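Local coordinates for putative cell filamentation protein (Bartonella quintana, PDB 4N67) that probably acts as a Fic-domain AMP transferase (AMPylator), a translocated effector of the VirB-dependent Bep type, whose N-terminal domain binds ADP, at residues A[12-15]-A[20-23]; A[74-79]-A[85-90]. The protein carries 2 engineered substitutions. All coordinates share one frame; numbering follows the deposited sequence.

Contact 1 (A[12-15]-A[20-23]); sequences NYFY and TLKN
Tyr15 lies across the backbone of Lys22 and Asn23, and its hydroxyl accepts the N-H of Asn23: N to OH is 3.0 Å, almost straight at 175°. One face of the ring covers Lys22 CA, 3.9 Å from the centroid, a CH-pi contact. Asn23 ND2 meets the ring at its edge and is itself turned back onto Leu21 O (3.0 Å), which lies within the amide plane; its second acceptor is Ile27 O, while Asn23 OD1 takes the N-H of His25. Between these side chains the backbones form one isolated antiparallel bridge, Phe14 with Leu21, a non-hydrogen-bonded pair flanked by Lys22 N to Tyr13 O (2.9 Å) and Tyr15 N to Thr20 O (3.1 Å, 161°). It closes a short loop ahead of helix 30-48. Tyr13 O also receives a water that bonds to Lys22 O. On the apolar side, Leu21 CD2 sits over a Phe14 ring face, 4.1 Å from its centroid. Lys22 is extended from CG outward (chi3 -176°), which carries NZ to Asn12 O at 2.9 Å. A water joins NZ to Asn12 OD1, Asp89 adds a salt bridge, and Asn12 ND2 donates to Thr92 O.

Contact 2 (A[74-79]-A[85-90]); sequences FEWAGV and FTFEDG
Glu75 OE1 takes the backbone N-H of Glu88 on its syn lone pair, N to OE1 being 2.9 Å with 166° at the hydrogen. The other oxygen, OE2, accepts from two waters, one at 2.8 Å that weakly reaches Asp89 N and one that weakly reaches Glu88 OE1. An extended side chain (chi2 180°) carries the carboxylate to the edge of the Phe87 ring, where Glu75 CD is 3.7 Å from Phe87 CD2 and the two planes stand 79° apart. The bond holds the N-H of Glu88, the second residue of the type I turn from Phe87 to Gly90, at the tip of the hairpin of strands 85-86 and 92-93, probably the flap that in Fic enzymes lines the target-binding side of the active site. Beside it, Trp76, Phe85 and Phe87 form an aromatic cluster. Trp76 CB stands over the centre of the Phe85 ring, 3.8 Å from the centroid, and the indole turns an edge toward that face in an offset edge-to-face pair. Trp76 CD1 meets Phe87 CZ at 3.6 Å. With Glu88 OE2 4.8 Å from Glu75 OE2, like charges may raise the proton affinity of Glu75, whereas the N-H and water donors would favour its ionised form.

How the contacts relate
Contact 1 closes before contact 2 opens along the chain, yet their centres lie only about 10 Å apart. The polar join is the salt bridge of Lys22 NZ with Asp89 OD2, 2.8 Å, which ties the N-terminal loop to the hairpin turn; Lys22 also makes a cation-pi contact with Phe87. Tyr13 packs edge-to-face with Trp76, CD1 to NE1 3.7 Å, and Lys22 O approaches Phe74 CD1 at 3.3 Å. The side chains of Leu21 and Trp76 are each about 8 Å from the bound ADP, and both touch Lys157 in the HPFRKGNGR segment, the Fic signature loop. Together the contacts thus border the nucleotide site without reaching the ligand at these residues.

Contact 1 (A[12-15]-A[20-23])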
ATOM      1  N   ASN A  12       4.698 -21.455  -4.274  1.00 17.15           N
ATOM      2  CA  ASN A  12       3.298 -21.840  -4.255  1.00 16.76           C
ATOM      3  C   ASN A  12       2.376 -20.660  -4.587  1.00 15.78           C
ATOM      4  O   ASN A  12       1.171 -20.840  -4.750  1.00 15.56           O
ATOM      5  CB  ASN A  12       2.909 -22.488  -2.934  1.00 18.01           C
ATOM      6  CG  ASN A  12       3.424 -23.907  -2.820  1.00 19.25           C
ATOM      7  OD1 ASN A  12       3.579 -24.587  -3.824  1.00 20.27           O
ATOM      8  ND2 ASN A  12       3.698 -24.345  -1.594  1.00 19.79           N
ATOM      9  N   TYR A  13       2.952 -19.464  -4.738  1.00 14.51           N
ATOM     10  CA  TYR A  13       2.163 -18.330  -5.264  1.00 14.06           C
ATOM     11  C   TYR A  13       1.899 -18.435  -6.759  1.00 15.37           C
ATOM     12  O   TYR A  13       1.035 -17.742  -7.256  1.00 13.95           O
ATOM     13  CB  TYR A  13       2.879 -17.001  -4.994  1.00 14.38           C
ATOM     14  CG  TYR A  13       2.718 -16.444  -3.599  1.00 14.75           C
ATOM     15  CD1 TYR A  13       1.501 -15.989  -3.130  1.00 14.05           C
ATOM     16  CD2 TYR A  13       3.813 -16.360  -2.731  1.00 14.66           C
ATOM     17  CE1 TYR A  13       1.358 -15.437  -1.871  1.00 14.80           C
ATOM     18  CE2 TYR A  13       3.680 -15.808  -1.481  1.00 14.93           C
ATOM     19  CZ  TYR A  13       2.467 -15.379  -1.020  1.00 14.73           C
ATOM     20  OH  TYR A  13       2.365 -14.826   0.253  1.00 17.12           O
ATOM     21  N   PHE A  14       2.659 -19.263  -7.470  1.00 15.24           N
ATOM     22  CA  PHE A  14       2.606 -19.366  -8.920  1.00 15.83           C
ATOM     23  C   PHE A  14       2.036 -20.694  -9.355  1.00 15.86           C
ATOM     24  O   PHE A  14       2.226 -21.715  -8.655  1.00 17.27           O
ATOM     25  CB  PHE A  14       4.019 -19.287  -9.483  1.00 16.37           C
ATOM     26  CG  PHE A  14       4.715 -17.978  -9.256  1.00 17.91           C
ATOM     27  CD1 PHE A  14       4.484 -16.905 -10.105  1.00 18.38           C
ATOM     28  CD2 PHE A  14       5.669 -17.837  -8.277  1.00 19.33           C
ATOM     29  CE1 PHE A  14       5.143 -15.697  -9.944  1.00 20.01           C
ATOM     30  CE2 PHE A  14       6.339 -16.632  -8.117  1.00 20.15           C
ATOM     31  CZ  PHE A  14       6.080 -15.566  -8.951  1.00 20.31           C
ATOM     32  N   TYR A  15       1.433 -20.733 -10.540  1.00 20.58           N
ATOM     33  CA  TYR A  15       1.090 -22.019 -11.152  1.00 20.84           C
ATOM     34  C   TYR A  15       2.381 -22.804 -11.412  1.00 22.82           C
ATOM     35  O   TYR A  15       3.444 -22.207 -11.545  1.00 23.56           O
ATOM     36  CB  TYR A  15       0.303 -21.821 -12.459  1.00 19.93           C
ATOM     37  CG  TYR A  15      -1.064 -21.215 -12.206  1.00 18.15           C
ATOM     38  CD1 TYR A  15      -2.014 -21.914 -11.489  1.00 17.65           C
ATOM     39  CD2 TYR A  15      -1.374 -19.935 -12.641  1.00 17.30           C
ATOM     40  CE1 TYR A  15      -3.259 -21.359 -11.208  1.00 16.98           C
ATOM     41  CE2 TYR A  15      -2.617 -19.382 -12.373  1.00 16.54           C
ATOM     42  CZ  TYR A  15      -3.544 -20.083 -11.664  1.00 16.25           C
ATOM     43  OH  TYR A  15      -4.758 -19.475 -11.372  1.00 15.88           O
ATOM     44  N   THR A  20       3.280 -16.999 -13.763  1.00 22.97           N
ATOM     45  CA  THR A  20       1.956 -16.422 -13.541  1.00 20.59           C
ATOM     46  C   THR A  20       1.451 -16.733 -12.126  1.00 17.93           C
ATOM     47  O   THR A  20       1.351 -17.891 -11.734  1.00 17.80           O
ATOM     48  CB  THR A  20       0.949 -16.968 -14.557  1.00 21.63           C
ATOM     49  OG1 THR A  20       1.420 -16.679 -15.890  1.00 23.48           O
ATOM     50  CG2 THR A  20      -0.403 -16.333 -14.392  1.00 21.60           C
ATOM     51  N   LEU A  21       1.159 -15.677 -11.392  1.00 16.22           N
ATOM     52  CA  LEU A  21       0.589 -15.788 -10.060  1.00 15.46           C
ATOM     53  C   LEU A  21      -0.766 -16.466 -10.146  1.00 14.95           C
ATOM     54  O   LEU A  21      -1.586 -16.102 -10.999  1.00 14.35           O
ATOM     55  CB  LEU A  21       0.413 -14.425  -9.418  1.00 15.67           C
ATOM     56  CG  LEU A  21       1.715 -13.673  -9.049  1.00 16.08           C
ATOM     57  CD1 LEU A  21       1.479 -12.201  -8.743  1.00 16.54           C
ATOM     58  CD2 LEU A  21       2.348 -14.373  -7.873  1.00 16.50           C
ATOM     59  N   LYS A  22      -1.006 -17.404  -9.243  1.00 13.46           N
ATOM     60  CA  LYS A  22      -2.319 -18.001  -9.097  1.00 13.33           C
ATOM     61  C   LYS A  22      -3.354 -16.878  -8.922  1.00 12.34           C
ATOM     62  O   LYS A  22      -3.180 -15.966  -8.125  1.00 12.02           O
ATOM     63  CB  LYS A  22      -2.356 -18.921  -7.879  1.00 13.72           C
ATOM     64  CG  LYS A  22      -1.514 -20.177  -8.011  1.00 14.86           C
ATOM     65  CD  LYS A  22      -1.507 -21.034  -6.757  1.00 15.18           C
ATOM     66  CE  LYS A  22      -0.561 -22.220  -6.922  1.00 16.26           C
ATOM     67  NZ  LYS A  22      -0.544 -23.018  -5.674  1.00 17.09           N
ATOM     68  N   ASN A  23      -4.464 -16.992  -9.637  1.00 12.17           N
ATOM     69  CA  ASN A  23      -5.467 -15.937  -9.629  1.00 11.78           C
ATOM     70  C   ASN A  23      -6.845 -16.523  -9.853  1.00 11.80           C
ATOM     71  O   ASN A  23      -6.987 -17.681 -10.255  1.00 13.21           O
ATOM     72  CB  ASN A  23      -5.157 -14.871 -10.684  1.00 11.89           C
ATOM     73  CG  ASN A  23      -5.252 -15.406 -12.102  1.00 12.35           C
ATOM     74  OD1 ASN A  23      -6.325 -15.408 -12.717  1.00 12.76           O
ATOM     75  ND2 ASN A  23      -4.151 -15.952 -12.624  1.00 12.85           N
TER
HETATM   76  O   HOH W   1       1.463 -24.915  -5.801  1.00 33.77           O
HETATM   77  O   HOH W   2      -1.059 -15.911  -6.232  1.00 17.03           O

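Contact 2 (A[74-79]-A[85-90])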
ATOM      1  N   PHE A  74      -6.957 -12.287  -6.250  1.00 10.64           N
ATOM      2  CA  PHE A  74      -6.131 -13.209  -5.479  1.00 10.83           C
ATOM      3  C   PHE A  74      -6.876 -13.797  -4.280  1.00 10.78           C
ATOM      4  O   PHE A  74      -7.527 -13.053  -3.535  1.00 10.66           O
ATOM      5  CB  PHE A  74      -4.880 -12.497  -4.952  1.00 11.03           C
ATOM      6  CG  PHE A  74      -3.962 -11.991  -6.012  1.00 11.12           C
ATOM      7  CD1 PHE A  74      -3.480 -12.853  -6.990  1.00 11.91           C
ATOM      8  CD2 PHE A  74      -3.580 -10.646  -6.059  1.00 11.52           C
ATOM      9  CE1 PHE A  74      -2.601 -12.397  -7.961  1.00 12.55           C
ATOM     10  CE2 PHE A  74      -2.707 -10.188  -7.049  1.00 11.92           C
ATOM     11  CZ  PHE A  74      -2.218 -11.079  -7.993  1.00 12.77           C
ATOM     12  N   GLU A  75      -6.724 -15.118  -4.086  1.00 11.33           N
ATOM     13  CA  GLU A  75      -7.310 -15.812  -2.914  1.00 11.41           C
ATOM     14  C   GLU A  75      -6.796 -15.244  -1.593  1.00 11.16           C
ATOM     15  O   GLU A  75      -7.544 -15.203  -0.594  1.00 12.11           O
ATOM     16  CB  GLU A  75      -7.050 -17.312  -2.949  1.00 12.17           C
ATOM     17  CG  GLU A  75      -7.826 -18.055  -4.037  1.00 12.56           C
ATOM     18  CD  GLU A  75      -7.528 -19.539  -4.037  1.00 13.48           C
ATOM     19  OE1 GLU A  75      -7.464 -20.132  -2.942  1.00 13.60           O
ATOM     20  OE2 GLU A  75      -7.385 -20.114  -5.123  1.00 14.44           O
ATOM     21  N   TRP A  76      -5.545 -14.786  -1.620  1.00 11.00           N
ATOM     22  CA  TRP A  76      -4.878 -14.254  -0.423  1.00 11.23           C
ATOM     23  C   TRP A  76      -5.055 -12.762  -0.249  1.00 10.70           C
ATOM     24  O   TRP A  76      -4.355 -12.153   0.581  1.00 10.67           O
ATOM     25  CB  TRP A  76      -3.365 -14.611  -0.429  1.00 11.62           C
ATOM     26  CG  TRP A  76      -2.696 -14.346  -1.736  1.00 11.81           C
ATOM     27  CD1 TRP A  76      -2.536 -15.236  -2.786  1.00 12.88           C
ATOM     28  CD2 TRP A  76      -2.126 -13.112  -2.184  1.00 11.95           C
ATOM     29  NE1 TRP A  76      -1.915 -14.615  -3.825  1.00 12.56           N
ATOM     30  CE2 TRP A  76      -1.623 -13.326  -3.476  1.00 12.17           C
ATOM     31  CE3 TRP A  76      -1.918 -11.863  -1.588  1.00 11.95           C
ATOM     32  CZ2 TRP A  76      -0.985 -12.323  -4.198  1.00 12.32           C
ATOM     33  CZ3 TRP A  76      -1.297 -10.877  -2.311  1.00 12.25           C
ATOM     34  CH2 TRP A  76      -0.851 -11.120  -3.618  1.00 12.35           C
ATOM     35  N   ALA A  77      -5.985 -12.123  -0.958  1.00 10.43           N
ATOM     36  CA  ALA A  77      -6.201 -10.683  -0.750  1.00 10.48           C
ATOM     37  C   ALA A  77      -6.474 -10.436   0.737  1.00 10.61           C
ATOM     38  O   ALA A  77      -7.252 -11.140   1.363  1.00 11.56           O
ATOM     39  CB  ALA A  77      -7.367 -10.164  -1.576  1.00 10.54           C
ATOM     40  N   GLY A  78      -5.853  -9.378   1.252  1.00 10.70           N
ATOM     41  CA  GLY A  78      -5.994  -8.993   2.655  1.00 10.98           C
ATOM     42  C   GLY A  78      -5.065  -9.716   3.605  1.00 11.37           C
ATOM     43  O   GLY A  78      -5.068  -9.400   4.781  1.00 12.83           O
ATOM     44  N   VAL A  79      -4.304 -10.680   3.112  1.00 11.22           N
ATOM     45  CA  VAL A  79      -3.426 -11.497   3.971  1.00 11.50           C
ATOM     46  C   VAL A  79      -1.986 -11.030   3.767  1.00 11.45           C
ATOM     47  O   VAL A  79      -1.512 -10.921   2.624  1.00 11.97           O
ATOM     48  CB  VAL A  79      -3.564 -12.998   3.636  1.00 12.10           C
ATOM     49  CG1 VAL A  79      -2.719 -13.840   4.595  1.00 12.84           C
ATOM     50  CG2 VAL A  79      -5.012 -13.427   3.672  1.00 12.55           C
ATOM     51  N   PHE A  85      -0.557 -18.910   3.975  1.00 17.32           N
ATOM     52  CA  PHE A  85      -1.885 -18.844   3.348  1.00 16.17           C
ATOM     53  C   PHE A  85      -2.088 -20.121   2.566  1.00 15.97           C
ATOM     54  O   PHE A  85      -1.279 -20.447   1.713  1.00 15.76           O
ATOM     55  CB  PHE A  85      -2.034 -17.671   2.374  1.00 15.63           C
ATOM     56  CG  PHE A  85      -3.344 -17.713   1.659  1.00 15.31           C
ATOM     57  CD1 PHE A  85      -4.520 -17.334   2.317  1.00 15.55           C
ATOM     58  CD2 PHE A  85      -3.462 -18.267   0.383  1.00 15.74           C
ATOM     59  CE1 PHE A  85      -5.755 -17.427   1.714  1.00 15.98           C
ATOM     60  CE2 PHE A  85      -4.701 -18.366  -0.201  1.00 15.76           C
ATOM     61  CZ  PHE A  85      -5.852 -17.961   0.455  1.00 15.89           C
ATOM     62  N   THR A  86      -3.183 -20.822   2.832  1.00 15.58           N
ATOM     63  CA  THR A  86      -3.470 -22.064   2.116  1.00 15.88           C
ATOM     64  C   THR A  86      -4.501 -21.806   1.028  1.00 15.40           C
ATOM     65  O   THR A  86      -5.644 -21.417   1.300  1.00 15.56           O
ATOM     66  CB  THR A  86      -3.942 -23.142   3.069  1.00 16.73           C
ATOM     67  OG1 THR A  86      -2.942 -23.338   4.085  1.00 17.61           O
ATOM     68  CG2 THR A  86      -4.165 -24.457   2.339  1.00 17.27           C
ATOM     69  N   PHE A  87      -4.111 -22.086  -0.204  1.00 14.87           N
ATOM     70  CA  PHE A  87      -5.003 -21.940  -1.337  1.00 14.92           C
ATOM     71  C   PHE A  87      -6.065 -23.052  -1.350  1.00 16.24           C
ATOM     72  O   PHE A  87      -5.930 -24.078  -0.720  1.00 16.59           O
ATOM     73  CB  PHE A  87      -4.208 -22.044  -2.636  1.00 14.47           C
ATOM     74  CG  PHE A  87      -3.365 -20.841  -2.969  1.00 13.89           C
ATOM     75  CD1 PHE A  87      -2.046 -20.750  -2.534  1.00 13.63           C
ATOM     76  CD2 PHE A  87      -3.878 -19.826  -3.767  1.00 13.34           C
ATOM     77  CE1 PHE A  87      -1.265 -19.668  -2.863  1.00 13.47           C
ATOM     78  CE2 PHE A  87      -3.093 -18.725  -4.106  1.00 13.17           C
ATOM     79  CZ  PHE A  87      -1.773 -18.651  -3.655  1.00 12.89           C
ATOM     80  N   GLU A  88      -7.109 -22.852  -2.128  1.00 17.45           N
ATOM     81  CA  GLU A  88      -8.102 -23.880  -2.371  1.00 19.95           C
ATOM     82  C   GLU A  88      -7.459 -25.163  -2.918  1.00 19.85           C
ATOM     83  O   GLU A  88      -7.935 -26.269  -2.626  1.00 20.17           O
ATOM     84  CB  GLU A  88      -9.084 -23.300  -3.364  1.00 23.12           C
ATOM     85  CG  GLU A  88     -10.353 -24.016  -3.706  1.00 28.24           C
ATOM     86  CD  GLU A  88     -11.126 -23.125  -4.663  1.00 31.41           C
ATOM     87  OE1 GLU A  88     -11.090 -23.392  -5.879  1.00 37.51           O
ATOM     88  OE2 GLU A  88     -11.672 -22.100  -4.210  1.00 35.58           O
ATOM     89  N   ASP A  89      -6.343 -25.038  -3.641  1.00 18.67           N
ATOM     90  CA  ASP A  89      -5.629 -26.204  -4.199  1.00 19.58           C
ATOM     91  C   ASP A  89      -4.859 -26.991  -3.160  1.00 19.73           C
ATOM     92  O   ASP A  89      -4.258 -28.039  -3.487  1.00 21.44           O
ATOM     93  CB  ASP A  89      -4.715 -25.807  -5.386  1.00 19.15           C
ATOM     94  CG  ASP A  89      -3.514 -24.961  -4.984  1.00 19.02           C
ATOM     95  OD1 ASP A  89      -3.019 -25.068  -3.851  1.00 19.42           O
ATOM     96  OD2 ASP A  89      -3.042 -24.200  -5.833  1.00 19.84           O
ATOM     97  N   GLY A  90      -4.872 -26.512  -1.914  1.00 19.28           N
ATOM     98  CA  GLY A  90      -4.267 -27.212  -0.783  1.00 19.98           C
ATOM     99  C   GLY A  90      -2.821 -26.872  -0.471  1.00 19.69           C
ATOM    100  O   GLY A  90      -2.297 -27.319   0.551  1.00 20.45           O
TER
HETATM  101  O   HOH W   3      -6.337 -22.638  -5.513  1.00 23.05           O
HETATM  102  O   HOH W   4      -9.700 -20.527  -6.749  1.00 43.63           O